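Long-range contacts in ESSB (Geobacillus thermodenitrificans, PDB 4ANO), which is an integral membrane component of a type VII secretion system, probably self-associating, this chain being its cytoplasmic part: residues Q14-V18 against V27-K33; C51-D55 against I67-F73; I88-I92 against L191-E195; H101-I107 against P136-D141. One frame throughout, in Å; residues are numbered along the deposited sequence.

Interaction 1: Q14-V18 against V27-K33; sequences QLDAV and VIFQRAK
The methyl of Ala17 is the bump at the centre of this contact. It drops into a hollow walled by Val27, the carbonyl of Ile28 and the ring of Phe29. Its CB lies 3.9 Å from the centroid of the Phe29 ring, 16° off the ring normal, a CH-pi contact displaced toward the rim. Ala17 CB also presses closely on Ile28 O (3.1 Å) and meets Val27 CG2 at 3.5 Å. Val27 offers that methyl because chi1 of 57° sets CG2 anti to the backbone N. Leu15 widens the patch: its CB rests 3.9 Å from Phe29 CE2, CG meets the same end of the ring at CE2 and CZ, and CD2 meets Val27 CG2, the two side chains crossing at about a right angle. With an alanine for Phe29, the methyl of Ala17 would probably lose its aromatic wall and a gap open beside Leu15. Val18 and Ile28 form a hydrogen-bonded antiparallel pair whose side chains lie on the other face of the sheet from Val27 and Phe29; Ile28 N reaches Val18 O at 2.9 Å, and Val18 N returns the bond to Ile28 O. Extended Lys33 brings NZ to Asp16 OD2 (2.8 Å) in a salt bridge that meets the syn side of the oxygen but 34° out of the carboxylate plane. A water joins Asp16 O to Gln30 N. Asp16, with positive phi, closes a Schellman motif that ends helix 10-15; after Ala17 the chain enters strand 18-22, outermost in the sheet and antiparallel hairpin partner of 25-30.

Interaction 2: C51-D55 against I67-F73; sequences CIVRD and IKPPSSF
At the open end of the antiparallel hairpin made by strands 53-58 and 62-68, Val53 and Lys68 form a hydrogen-bonded pair, followed by the non-hydrogen-bonded pair Arg54 and Ile67. Lys68 N points almost straight at Val53 O (2.8 Å, 174° at the hydrogen). The return bond from Val53 N to Lys68 O is longer, 3.1 Å, and its donor stands well above the carbonyl plane. On the outer face Lys68 bends at chi3 (-64°), which lays its CE 3.6 Å from Val53 CG1 and carries NZ to Asp55 OD2 at 3.0 Å. This salt bridge meets the oxygen nearly along its C-O axis; the other oxygen of Asp55 is paired with Lys46.

Strand 53-58 is an outermost strand of the four-stranded antiparallel sheet; the face carrying Arg54 and Ile67 is the buried one, with Ile67 packed on Leu126. There Ile52 and Ile67 meet methyl to methyl, CG2 to CG2 at 3.5 Å. The same Ile52 methyl lies over one face of the Arg54 guanidinium, toward its rim, while the polar end of Arg54 is held by Leu126 O and a salt bridge to Asp49.

Beyond Lys68 the strand gives way to Pro69 and Pro70, and Pro70 begins a type I turn closed by Phe73 N to Pro70 O. The turn folds the Phe73 ring back under Pro70, whose CD sits over the ring centre. Ile52 CG1 reaches Pro69 CB at 4.0 Å, and Cys51 CB approaches Phe73 CZ at 3.8 Å. The ring of Phe124 meets that of Phe73.

Interaction 3: I88-I92 against L191-E195; sequences IRAAI and LAVLE
Helices 84-98 and 187-207 run nearly antiparallel where Ile92 faces Leu191 and Leu194, the axes of segments 88-92 and 191-195 being 10.1 Å apart at an angle of 158°. Ile92 and Leu194 carry the contact in equal measure, and Ile92 spends its branches on different partners. With CG1 beside the backbone N (chi1 -64°), its CG2 is left anti to that N and touches Leu191 CD1 at 3.7 Å, the two side chains crossing at about a right angle. CG1 lies against Leu194 CB, also at 3.7 Å; here isoleucine and leucine slide past each other in opposite directions, with Leu194 CD1 beside the same CG1. The end of Ile92, CD1, goes on past Leu194 to the carboxylate of Glu195, 3.7 Å from OE2. Glu195 starts out away from helix 84-98, but a bend at chi2 (82°) swings its oxygens back.

Leu194 fills the space on the inner side. Its CD1 approaches the backbone and methyl of Ala91, CB to CD1 at 4.3 Å, where the small alanine lets the leucine come up to the helix. Its other methyl, CD2, is 4.2 Å from Ile88 CG2, which also lies beside the carbonyl oxygen of Leu194. Val152 of helix 141-155 touches both Ala91 and Leu194, so a third helix closes over this side, and Leu181 of helix 176-183 adds to the cover of Leu194.

No hydrogen bond joins the two segments; they meet mainly by van der Waals contact between branched aliphatic groups, and a salt bridge from Arg89 to Glu202 adds a polar link between the two helices. The pairing therefore probably depends mainly on burial of apolar surface.

Interaction 4: H101-I107 against P136-D141; sequences HSARRLI and PDEWDD
His101 lies flat on the indole of Trp139: the imidazole and the five-membered ring stack face to face, centroids 3.7 Å apart and planes only 4° from parallel. At its edge the same imidazole donates from NE2 to Asp141 OD1 (2.9 Å, 163° at the hydrogen), in the ring plane and on the syn lone pair of the oxygen. Stack and bond together fix both the tilt and the spin of the imidazole. The side chain of Asp141 is also about 3 Å from a bound sodium ion, and Trp139 has a cation-pi partner in Lys131.

Ser102 turns its hydroxyl back on its own loop, where OG accepts from Arg104 N at 2.8 Å in an ST turn. Its N shares a water with Leu106 O and Trp139 NE1, the water lying in the indole plane, so the indole N-H is bridged to the loop. The loop comes from helix 84-98 and ends in the short strand 106-107, whose partner is strand 129-130; across from it, segment 136-141 leads from that partner to helix 141-155, with Asp140 as N-cap.

The CB of Ile107 is directed toward segment 136-141. It lies 3.4 Å from Pro136 O, CG2 meets Pro136 CG at 3.8 Å, and CD1, carried outward by an extended chain (chi2 176°), pushes against the backbone to within 3.4 Å of Glu138 N. CG1 touches Trp139 CD1 at 4.1 Å. Cutting Ile107 back to an alanine is likely to open a gap between strand and loop and take an apolar neighbour from Pro136 and the indole. Pro136 itself follows a cis peptide bond.

In the fold
Interactions 1 and 2 belong to one four-stranded sheet, through its neighbouring strands 25-30 and 62-68; their centres lie 21 Å apart and their nearest atoms about 5 Å. Interaction 4 touches interaction 1 directly, Leu15 CD1 packing 4.0 Å from Pro136 CD, and leads from the sheet side toward helix 141-155 and the bound sodium ion. Interaction 3 lies among the helices, its centre 33 Å from that of interaction 1 on the opposite side of the chain's centre; along the chain it encloses interaction 4, 23 Å away between centres. A sheet part joined to a helical part is consistent with the protein-kinase-like clan of this family.

Interaction 1: Q14-V18 against V27-K33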
loop_
_atom_site.group_PDB
_atom_site.type_symbol
_atom_site.label_atom_id
_atom_site.label_comp_id
_atom_site.label_asym_id
_atom_site.label_seq_id
_atom_site.Cartn_x
_atom_site.Cartn_y
_atom_site.Cartn_z
ATOM N N GLN A 14 10.312 0.240 -8.472
ATOM C CA GLN A 14 9.493 1.383 -8.923
ATOM C C GLN A 14 10.147 2.739 -8.536
ATOM O O GLN A 14 9.958 3.769 -9.264
ATOM C CB GLN A 14 8.126 1.416 -8.247
ATOM C CG GLN A 14 7.163 0.288 -8.737
ATOM C CD GLN A 14 6.913 0.362 -10.204
ATOM O OE1 GLN A 14 6.546 1.431 -10.769
ATOM N NE2 GLN A 14 7.267 -0.712 -10.909
ATOM N N LEU A 15 10.841 2.764 -7.413
ATOM C CA LEU A 15 11.481 4.047 -6.971
ATOM C C LEU A 15 12.842 4.234 -7.630
ATOM O O LEU A 15 13.352 5.376 -7.567
ATOM C CB LEU A 15 11.661 4.001 -5.441
ATOM C CG LEU A 15 10.567 4.494 -4.512
ATOM C CD1 LEU A 15 9.218 4.322 -4.941
ATOM C CD2 LEU A 15 10.789 3.873 -3.129
ATOM N N ASP A 16 13.407 3.173 -8.218
ATOM C CA ASP A 16 14.843 3.079 -8.554
ATOM C C ASP A 16 15.686 3.503 -7.342
ATOM O O ASP A 16 16.529 4.406 -7.430
ATOM C CB ASP A 16 15.174 3.915 -9.791
ATOM C CG ASP A 16 16.585 3.538 -10.362
ATOM O OD1 ASP A 16 17.158 2.499 -9.975
ATOM O OD2 ASP A 16 17.123 4.299 -11.155
ATOM N N ALA A 17 15.403 2.922 -6.173
ATOM C CA ALA A 17 16.066 3.353 -4.929
ATOM C C ALA A 17 16.448 2.122 -4.173
ATOM O O ALA A 17 15.989 1.034 -4.493
ATOM C CB ALA A 17 15.148 4.246 -4.017
ATOM N N VAL A 18 17.200 2.307 -3.092
ATOM C CA VAL A 18 17.690 1.208 -2.315
ATOM C C VAL A 18 17.086 1.325 -0.905
ATOM O O VAL A 18 17.169 2.403 -0.273
ATOM C CB VAL A 18 19.245 1.314 -2.250
ATOM C CG1 VAL A 18 19.864 0.412 -1.214
ATOM C CG2 VAL A 18 19.851 1.047 -3.623
ATOM N N VAL A 27 15.269 4.853 2.883
ATOM C CA VAL A 27 15.314 4.702 1.437
ATOM C C VAL A 27 16.348 5.724 0.941
ATOM O O VAL A 27 16.333 6.880 1.383
ATOM C CB VAL A 27 13.893 4.851 0.789
ATOM C CG1 VAL A 27 13.251 6.150 1.111
ATOM C CG2 VAL A 27 13.936 4.695 -0.725
ATOM N N ILE A 28 17.139 5.302 -0.041
ATOM C CA ILE A 28 18.245 6.110 -0.578
ATOM C C ILE A 28 18.026 6.287 -2.096
ATOM O O ILE A 28 17.870 5.299 -2.851
ATOM C CB ILE A 28 19.630 5.425 -0.294
ATOM C CG1 ILE A 28 19.866 5.124 1.217
ATOM C CG2 ILE A 28 20.795 6.244 -0.920
ATOM C CD1 ILE A 28 19.658 6.290 2.072
ATOM N N PHE A 29 17.913 7.547 -2.534
ATOM C CA PHE A 29 17.783 7.798 -3.972
ATOM C C PHE A 29 19.080 8.563 -4.422
ATOM O O PHE A 29 19.621 9.329 -3.655
ATOM C CB PHE A 29 16.649 8.798 -4.255
ATOM C CG PHE A 29 15.279 8.336 -3.848
ATOM C CD1 PHE A 29 14.865 8.431 -2.556
ATOM C CD2 PHE A 29 14.416 7.864 -4.863
ATOM C CE1 PHE A 29 13.537 7.961 -2.162
ATOM C CE2 PHE A 29 13.114 7.449 -4.528
ATOM C CZ PHE A 29 12.708 7.461 -3.187
ATOM N N GLN A 30 19.419 8.414 -5.696
ATOM C CA GLN A 30 20.456 9.229 -6.349
ATOM C C GLN A 30 19.875 10.512 -6.870
ATOM O O GLN A 30 18.983 10.487 -7.662
ATOM C CB GLN A 30 21.064 8.396 -7.489
ATOM C CG GLN A 30 21.735 7.143 -7.076
ATOM C CD GLN A 30 22.717 7.342 -5.936
ATOM O OE1 GLN A 30 23.735 8.040 -6.063
ATOM N NE2 GLN A 30 22.415 6.752 -4.804
ATOM N N ARG A 31 20.404 11.652 -6.419
ATOM C CA ARG A 31 19.872 12.942 -6.744
ATOM C C ARG A 31 19.879 13.184 -8.267
ATOM O O ARG A 31 18.980 13.801 -8.841
ATOM C CB ARG A 31 20.703 14.000 -6.015
ATOM C CG ARG A 31 19.939 15.104 -5.542
ATOM C CD ARG A 31 20.875 16.156 -4.845
ATOM N NE ARG A 31 20.442 17.490 -5.200
ATOM C CZ ARG A 31 20.797 18.587 -4.531
ATOM N NH1 ARG A 31 21.549 18.459 -3.464
ATOM N NH2 ARG A 31 20.301 19.779 -4.879
ATOM N N ALA A 32 20.882 12.638 -8.936
ATOM C CA ALA A 32 21.050 12.831 -10.335
ATOM C C ALA A 32 19.876 12.270 -11.135
ATOM O O ALA A 32 19.589 12.711 -12.263
ATOM C CB ALA A 32 22.431 12.237 -10.809
ATOM N N LYS A 33 19.190 11.284 -10.550
ATOM C CA LYS A 33 18.107 10.614 -11.221
ATOM C C LYS A 33 16.708 11.228 -10.959
ATOM O O LYS A 33 15.732 10.768 -11.566
ATOM C CB LYS A 33 18.105 9.117 -10.753
ATOM C CG LYS A 33 19.170 8.239 -11.387
ATOM C CD LYS A 33 19.131 6.829 -10.711
ATOM C CE LYS A 33 20.008 5.806 -11.459
ATOM N NZ LYS A 33 19.886 4.485 -10.703
HETATM O O HOH W 1 17.547 6.940 -7.178
#

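Interaction 2: C51-D55 against I67-F73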
loop_
_atom_site.group_PDB
_atom_site.type_symbol
_atom_site.label_atom_id
_atom_site.label_comp_id
_atom_site.label_asym_id
_atom_site.label_seq_id
_atom_site.Cartn_x
_atom_site.Cartn_y
_atom_site.Cartn_z
ATOM N N CYS A 51 1.051 10.365 12.580
ATOM C CA CYS A 51 1.653 9.187 13.281
ATOM C C CYS A 51 3.082 8.809 12.963
ATOM O O CYS A 51 3.872 8.447 13.843
ATOM C CB CYS A 51 0.757 7.968 13.029
ATOM S SG CYS A 51 -0.889 8.275 13.820
ATOM N N ILE A 52 3.488 9.016 11.706
ATOM C CA ILE A 52 4.738 8.401 11.249
ATOM C C ILE A 52 5.660 9.541 10.988
ATOM O O ILE A 52 5.268 10.497 10.304
ATOM C CB ILE A 52 4.492 7.579 9.924
ATOM C CG1 ILE A 52 3.696 6.321 10.260
ATOM C CG2 ILE A 52 5.836 7.171 9.328
ATOM C CD1 ILE A 52 3.381 5.555 9.019
ATOM N N VAL A 53 6.821 9.506 11.600
ATOM C CA VAL A 53 7.834 10.585 11.474
ATOM C C VAL A 53 8.715 10.207 10.240
ATOM O O VAL A 53 8.988 9.005 10.020
ATOM C CB VAL A 53 8.646 10.729 12.794
ATOM C CG1 VAL A 53 10.016 11.530 12.602
ATOM C CG2 VAL A 53 7.810 11.403 13.949
ATOM N N ARG A 54 9.085 11.214 9.422
ATOM C CA ARG A 54 9.970 11.058 8.260
ATOM C C ARG A 54 11.024 12.104 8.351
ATOM O O ARG A 54 10.693 13.281 8.468
ATOM C CB ARG A 54 9.232 11.219 6.913
ATOM C CG ARG A 54 8.135 10.196 6.729
ATOM C CD ARG A 54 7.407 10.217 5.336
ATOM N NE ARG A 54 6.251 9.262 5.323
ATOM C CZ ARG A 54 5.192 9.247 6.116
ATOM N NH1 ARG A 54 4.939 10.132 7.128
ATOM N NH2 ARG A 54 4.333 8.277 5.947
ATOM N N ASP A 55 12.288 11.676 8.375
ATOM C CA ASP A 55 13.375 12.639 8.366
ATOM C C ASP A 55 14.023 12.581 7.014
ATOM O O ASP A 55 14.056 11.519 6.432
ATOM C CB ASP A 55 14.358 12.290 9.437
ATOM C CG ASP A 55 13.761 12.539 10.816
ATOM O OD1 ASP A 55 13.227 13.663 11.043
ATOM O OD2 ASP A 55 13.863 11.627 11.649
ATOM N N ILE A 67 12.194 6.651 7.869
ATOM C CA ILE A 67 10.726 6.527 8.207
ATOM C C ILE A 67 10.520 5.724 9.481
ATOM O O ILE A 67 10.841 4.504 9.525
ATOM C CB ILE A 67 9.969 5.853 7.049
ATOM C CG1 ILE A 67 10.266 6.631 5.738
ATOM C CG2 ILE A 67 8.442 5.803 7.363
ATOM C CD1 ILE A 67 9.892 5.941 4.386
ATOM N N LYS A 68 9.981 6.412 10.493
ATOM C CA LYS A 68 9.795 5.839 11.847
ATOM C C LYS A 68 8.320 5.845 12.319
ATOM O O LYS A 68 7.788 6.898 12.872
ATOM C CB LYS A 68 10.685 6.610 12.782
ATOM C CG LYS A 68 12.125 6.645 12.345
ATOM C CD LYS A 68 12.959 7.542 13.265
ATOM C CE LYS A 68 12.550 9.019 13.233
ATOM N NZ LYS A 68 13.500 9.896 14.014
ATOM N N PRO A 69 7.609 4.741 12.084
ATOM C CA PRO A 69 6.262 4.598 12.618
ATOM C C PRO A 69 6.285 4.387 14.117
ATOM O O PRO A 69 7.336 4.051 14.679
ATOM C CB PRO A 69 5.696 3.343 11.952
ATOM C CG PRO A 69 6.849 2.732 11.201
ATOM C CD PRO A 69 8.052 3.542 11.357
ATOM N N PRO A 70 5.132 4.622 14.726
ATOM C CA PRO A 70 4.955 4.217 16.174
ATOM C C PRO A 70 5.392 2.750 16.373
ATOM O O PRO A 70 5.110 1.880 15.516
ATOM C CB PRO A 70 3.432 4.334 16.401
ATOM C CG PRO A 70 2.977 5.422 15.344
ATOM C CD PRO A 70 3.843 4.984 14.128
ATOM N N SER A 71 6.069 2.463 17.494
ATOM C CA SER A 71 6.538 1.067 17.744
ATOM C C SER A 71 5.422 0.026 17.857
ATOM O O SER A 71 5.677 -1.198 17.724
ATOM C CB SER A 71 7.458 1.003 18.961
ATOM O OG SER A 71 6.871 1.718 20.011
ATOM N N SER A 72 4.188 0.464 18.136
ATOM C CA SER A 72 3.050 -0.436 18.209
ATOM C C SER A 72 2.231 -0.642 16.931
ATOM O O SER A 72 1.230 -1.386 16.940
ATOM C CB SER A 72 2.113 -0.001 19.375
ATOM O OG SER A 72 1.409 1.219 19.037
ATOM N N PHE A 73 2.627 0.040 15.839
ATOM C CA PHE A 73 1.987 -0.259 14.549
ATOM C C PHE A 73 2.300 -1.705 14.136
ATOM O O PHE A 73 3.358 -2.227 14.542
ATOM C CB PHE A 73 2.480 0.685 13.490
ATOM C CG PHE A 73 1.632 1.907 13.301
ATOM C CD1 PHE A 73 0.759 2.375 14.261
ATOM C CD2 PHE A 73 1.738 2.627 12.121
ATOM C CE1 PHE A 73 -0.027 3.513 14.056
ATOM C CE2 PHE A 73 0.977 3.756 11.904
ATOM C CZ PHE A 73 0.064 4.224 12.876
#

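Interaction 3: I88-I92 against L191-E195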
loop_
_atom_site.group_PDB
_atom_site.type_symbol
_atom_site.label_atom_id
_atom_site.label_comp_id
_atom_site.label_asym_id
_atom_site.label_seq_id
_atom_site.Cartn_x
_atom_site.Cartn_y
_atom_site.Cartn_z
ATOM N N ILE A 88 -10.718 -8.063 5.206
ATOM C CA ILE A 88 -11.537 -7.359 4.164
ATOM C C ILE A 88 -11.871 -5.961 4.650
ATOM O O ILE A 88 -11.910 -5.016 3.837
ATOM C CB ILE A 88 -12.899 -8.067 3.877
ATOM C CG1 ILE A 88 -12.631 -9.405 3.220
ATOM C CG2 ILE A 88 -13.851 -7.145 2.937
ATOM C CD1 ILE A 88 -13.917 -10.314 3.325
ATOM N N ARG A 89 -12.039 -5.780 5.973
ATOM C CA ARG A 89 -12.379 -4.432 6.472
ATOM C C ARG A 89 -11.171 -3.553 6.278
ATOM O O ARG A 89 -11.324 -2.370 5.921
ATOM C CB ARG A 89 -12.826 -4.460 7.948
ATOM C CG ARG A 89 -14.373 -4.728 8.082
ATOM C CD ARG A 89 -14.801 -4.954 9.561
ATOM N NE ARG A 89 -16.211 -5.402 9.704
ATOM C CZ ARG A 89 -16.705 -6.059 10.774
ATOM N NH1 ARG A 89 -15.923 -6.369 11.812
ATOM N NH2 ARG A 89 -17.995 -6.427 10.815
ATOM N N ALA A 90 -9.980 -4.092 6.593
ATOM C CA ALA A 90 -8.718 -3.419 6.381
ATOM C C ALA A 90 -8.501 -2.976 4.939
ATOM O O ALA A 90 -7.984 -1.851 4.676
ATOM C CB ALA A 90 -7.527 -4.276 6.873
ATOM N N ALA A 91 -8.910 -3.841 4.022
ATOM C CA ALA A 91 -8.754 -3.619 2.589
ATOM C C ALA A 91 -9.704 -2.510 2.145
ATOM O O ALA A 91 -9.335 -1.645 1.360
ATOM C CB ALA A 91 -9.018 -4.889 1.814
ATOM N N ILE A 92 -10.914 -2.501 2.707
ATOM C CA ILE A 92 -11.826 -1.368 2.468
ATOM C C ILE A 92 -11.292 0.004 2.896
ATOM O O ILE A 92 -11.361 0.974 2.115
ATOM C CB ILE A 92 -13.253 -1.691 3.058
ATOM C CG1 ILE A 92 -13.865 -2.900 2.316
ATOM C CG2 ILE A 92 -14.151 -0.476 3.015
ATOM C CD1 ILE A 92 -15.218 -3.407 2.912
ATOM N N LEU A 191 -14.181 -0.924 -4.611
ATOM C CA LEU A 191 -14.855 -0.731 -3.324
ATOM C C LEU A 191 -16.241 -1.416 -3.289
ATOM O O LEU A 191 -16.557 -2.111 -2.314
ATOM C CB LEU A 191 -14.908 0.747 -2.960
ATOM C CG LEU A 191 -15.532 1.048 -1.601
ATOM C CD1 LEU A 191 -14.563 0.581 -0.547
ATOM C CD2 LEU A 191 -15.793 2.531 -1.431
ATOM N N ALA A 192 -17.039 -1.313 -4.360
ATOM C CA ALA A 192 -18.335 -2.059 -4.413
ATOM C C ALA A 192 -18.223 -3.575 -4.266
ATOM O O ALA A 192 -19.085 -4.200 -3.580
ATOM C CB ALA A 192 -19.063 -1.737 -5.691
ATOM N N VAL A 193 -17.184 -4.162 -4.886
ATOM C CA VAL A 193 -16.961 -5.622 -4.890
ATOM C C VAL A 193 -16.617 -6.025 -3.446
ATOM O O VAL A 193 -17.254 -6.930 -2.855
ATOM C CB VAL A 193 -15.808 -6.083 -5.863
ATOM C CG1 VAL A 193 -15.352 -7.494 -5.530
ATOM C CG2 VAL A 193 -16.252 -5.945 -7.422
ATOM N N LEU A 194 -15.672 -5.306 -2.849
ATOM C CA LEU A 194 -15.352 -5.515 -1.439
ATOM C C LEU A 194 -16.567 -5.383 -0.523
ATOM O O LEU A 194 -16.667 -6.153 0.460
ATOM C CB LEU A 194 -14.239 -4.610 -0.937
ATOM C CG LEU A 194 -12.860 -4.873 -1.514
ATOM C CD1 LEU A 194 -11.934 -3.743 -1.166
ATOM C CD2 LEU A 194 -12.306 -6.196 -0.892
ATOM N N GLU A 195 -17.465 -4.436 -0.812
ATOM C CA GLU A 195 -18.563 -4.218 0.108
ATOM C C GLU A 195 -19.511 -5.389 0.097
ATOM O O GLU A 195 -19.996 -5.815 1.145
ATOM C CB GLU A 195 -19.318 -2.949 -0.189
ATOM C CG GLU A 195 -19.857 -2.369 1.125
ATOM C CD GLU A 195 -18.793 -1.583 1.850
ATOM O OE1 GLU A 195 -18.214 -0.687 1.207
ATOM O OE2 GLU A 195 -18.547 -1.843 3.041
#

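Interaction 4: H101-I107 against P136-D141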
loop_
_atom_site.group_PDB
_atom_site.type_symbol
_atom_site.label_atom_id
_atom_site.label_comp_id
_atom_site.label_asym_id
_atom_site.label_seq_id
_atom_site.Cartn_x
_atom_site.Cartn_y
_atom_site.Cartn_z
ATOM N N HIS A 101 -6.874 11.642 -5.433
ATOM C CA HIS A 101 -5.527 12.260 -5.427
ATOM C C HIS A 101 -5.352 13.281 -4.258
ATOM O O HIS A 101 -6.322 13.923 -3.764
ATOM C CB HIS A 101 -5.215 13.011 -6.732
ATOM C CG HIS A 101 -5.151 12.169 -7.977
ATOM N ND1 HIS A 101 -5.349 12.712 -9.232
ATOM C CD2 HIS A 101 -4.867 10.856 -8.177
ATOM C CE1 HIS A 101 -5.202 11.769 -10.150
ATOM N NE2 HIS A 101 -4.898 10.638 -9.537
ATOM N N SER A 102 -4.112 13.406 -3.813
ATOM C CA SER A 102 -3.741 14.458 -2.841
ATOM C C SER A 102 -3.715 15.813 -3.514
ATOM O O SER A 102 -3.316 15.910 -4.676
ATOM C CB SER A 102 -2.343 14.163 -2.336
ATOM O OG SER A 102 -1.733 15.333 -1.799
ATOM N N ALA A 103 -4.110 16.869 -2.793
ATOM C CA ALA A 103 -3.982 18.255 -3.331
ATOM C C ALA A 103 -2.613 18.846 -2.989
ATOM O O ALA A 103 -2.209 19.929 -3.505
ATOM C CB ALA A 103 -5.152 19.196 -2.832
ATOM N N ARG A 104 -1.876 18.110 -2.157
ATOM C CA ARG A 104 -0.609 18.633 -1.622
ATOM C C ARG A 104 0.629 17.989 -2.272
ATOM O O ARG A 104 1.673 17.906 -1.629
ATOM C CB ARG A 104 -0.552 18.477 -0.086
ATOM C CG ARG A 104 -1.890 18.624 0.605
ATOM C CD ARG A 104 -1.681 18.463 2.084
ATOM N NE ARG A 104 -1.761 17.057 2.475
ATOM C CZ ARG A 104 -1.054 16.496 3.451
ATOM N NH1 ARG A 104 -0.162 17.211 4.143
ATOM N NH2 ARG A 104 -1.241 15.205 3.721
ATOM N N ARG A 105 0.531 17.588 -3.554
ATOM C CA ARG A 105 1.679 17.062 -4.314
ATOM C C ARG A 105 2.045 15.588 -3.931
ATOM O O ARG A 105 2.947 14.999 -4.496
ATOM C CB ARG A 105 2.922 17.975 -4.194
ATOM C CG ARG A 105 2.905 19.225 -5.094
ATOM C CD ARG A 105 4.189 20.062 -4.959
ATOM N NE ARG A 105 4.372 20.498 -3.597
ATOM C CZ ARG A 105 5.467 20.307 -2.852
ATOM N NH1 ARG A 105 6.535 19.742 -3.358
ATOM N NH2 ARG A 105 5.487 20.741 -1.601
ATOM N N LEU A 106 1.353 15.006 -2.972
ATOM C CA LEU A 106 1.744 13.634 -2.489
ATOM C C LEU A 106 1.209 12.532 -3.405
ATOM O O LEU A 106 0.070 12.627 -3.876
ATOM C CB LEU A 106 1.276 13.392 -1.048
ATOM C CG LEU A 106 1.841 14.402 -0.084
ATOM C CD1 LEU A 106 1.127 14.091 1.286
ATOM C CD2 LEU A 106 3.346 14.269 0.034
ATOM N N ILE A 107 2.012 11.531 -3.737
ATOM C CA ILE A 107 1.604 10.463 -4.660
ATOM C C ILE A 107 1.820 9.119 -4.019
ATOM O O ILE A 107 2.935 8.842 -3.532
ATOM C CB ILE A 107 2.351 10.543 -6.001
ATOM C CG1 ILE A 107 2.055 11.912 -6.681
ATOM C CG2 ILE A 107 2.002 9.355 -6.913
ATOM C CD1 ILE A 107 2.846 12.178 -8.018
ATOM N N PRO A 136 7.198 7.852 -6.263
ATOM C CA PRO A 136 6.496 7.998 -7.575
ATOM C C PRO A 136 6.178 9.477 -7.777
ATOM O O PRO A 136 5.573 10.140 -6.907
ATOM C CB PRO A 136 5.227 7.146 -7.387
ATOM C CG PRO A 136 4.995 7.227 -5.889
ATOM C CD PRO A 136 6.404 7.105 -5.302
ATOM N N ASP A 137 6.603 9.998 -8.910
ATOM C CA ASP A 137 6.571 11.475 -9.104
ATOM C C ASP A 137 5.558 11.982 -10.153
ATOM O O ASP A 137 5.560 13.154 -10.498
ATOM C CB ASP A 137 8.017 11.973 -9.450
ATOM C CG ASP A 137 8.559 11.408 -10.771
ATOM O OD1 ASP A 137 7.805 10.856 -11.608
ATOM O OD2 ASP A 137 9.789 11.443 -10.990
ATOM N N GLU A 138 4.723 11.067 -10.618
ATOM C CA GLU A 138 3.618 11.372 -11.514
ATOM C C GLU A 138 2.390 10.523 -11.137
ATOM O O GLU A 138 2.466 9.396 -10.640
ATOM C CB GLU A 138 4.027 11.113 -12.973
ATOM C CG GLU A 138 3.824 9.727 -13.394
ATOM C CD GLU A 138 5.072 8.869 -13.455
ATOM O OE1 GLU A 138 5.636 8.845 -14.595
ATOM O OE2 GLU A 138 5.373 8.150 -12.427
ATOM N N TRP A 139 1.214 11.062 -11.417
ATOM C CA TRP A 139 0.037 10.212 -11.303
ATOM C C TRP A 139 -0.013 9.166 -12.393
ATOM O O TRP A 139 0.332 9.445 -13.557
ATOM C CB TRP A 139 -1.200 11.102 -11.504
ATOM C CG TRP A 139 -1.430 12.028 -10.363
ATOM C CD1 TRP A 139 -1.371 11.724 -9.014
ATOM C CD2 TRP A 139 -1.787 13.407 -10.463
ATOM N NE1 TRP A 139 -1.667 12.854 -8.276
ATOM C CE2 TRP A 139 -1.917 13.902 -9.139
ATOM C CE3 TRP A 139 -2.046 14.272 -11.546
ATOM C CZ2 TRP A 139 -2.271 15.256 -8.870
ATOM C CZ3 TRP A 139 -2.388 15.625 -11.282
ATOM C CH2 TRP A 139 -2.485 16.099 -9.951
ATOM N N ASP A 140 -0.536 7.986 -12.008
ATOM C CA ASP A 140 -0.834 6.911 -12.987
ATOM C C ASP A 140 -1.939 6.113 -12.328
ATOM O O ASP A 140 -1.702 5.227 -11.487
ATOM C CB ASP A 140 0.432 6.107 -13.270
ATOM C CG ASP A 140 0.197 5.019 -14.250
ATOM O OD1 ASP A 140 -0.970 4.596 -14.431
ATOM O OD2 ASP A 140 1.218 4.577 -14.842
ATOM N N ASP A 141 -3.158 6.490 -12.669
ATOM C CA ASP A 141 -4.295 5.818 -12.038
ATOM C C ASP A 141 -4.389 4.342 -12.306
ATOM O O ASP A 141 -4.845 3.603 -11.466
ATOM C CB ASP A 141 -5.585 6.494 -12.374
ATOM C CG ASP A 141 -5.653 7.839 -11.766
ATOM O OD1 ASP A 141 -4.912 8.025 -10.748
ATOM O OD2 ASP A 141 -6.377 8.688 -12.297
HETATM O O HOH W 2 -2.040 11.630 -5.387
HETATM O O HOH W 3 -0.826 14.582 -6.096
#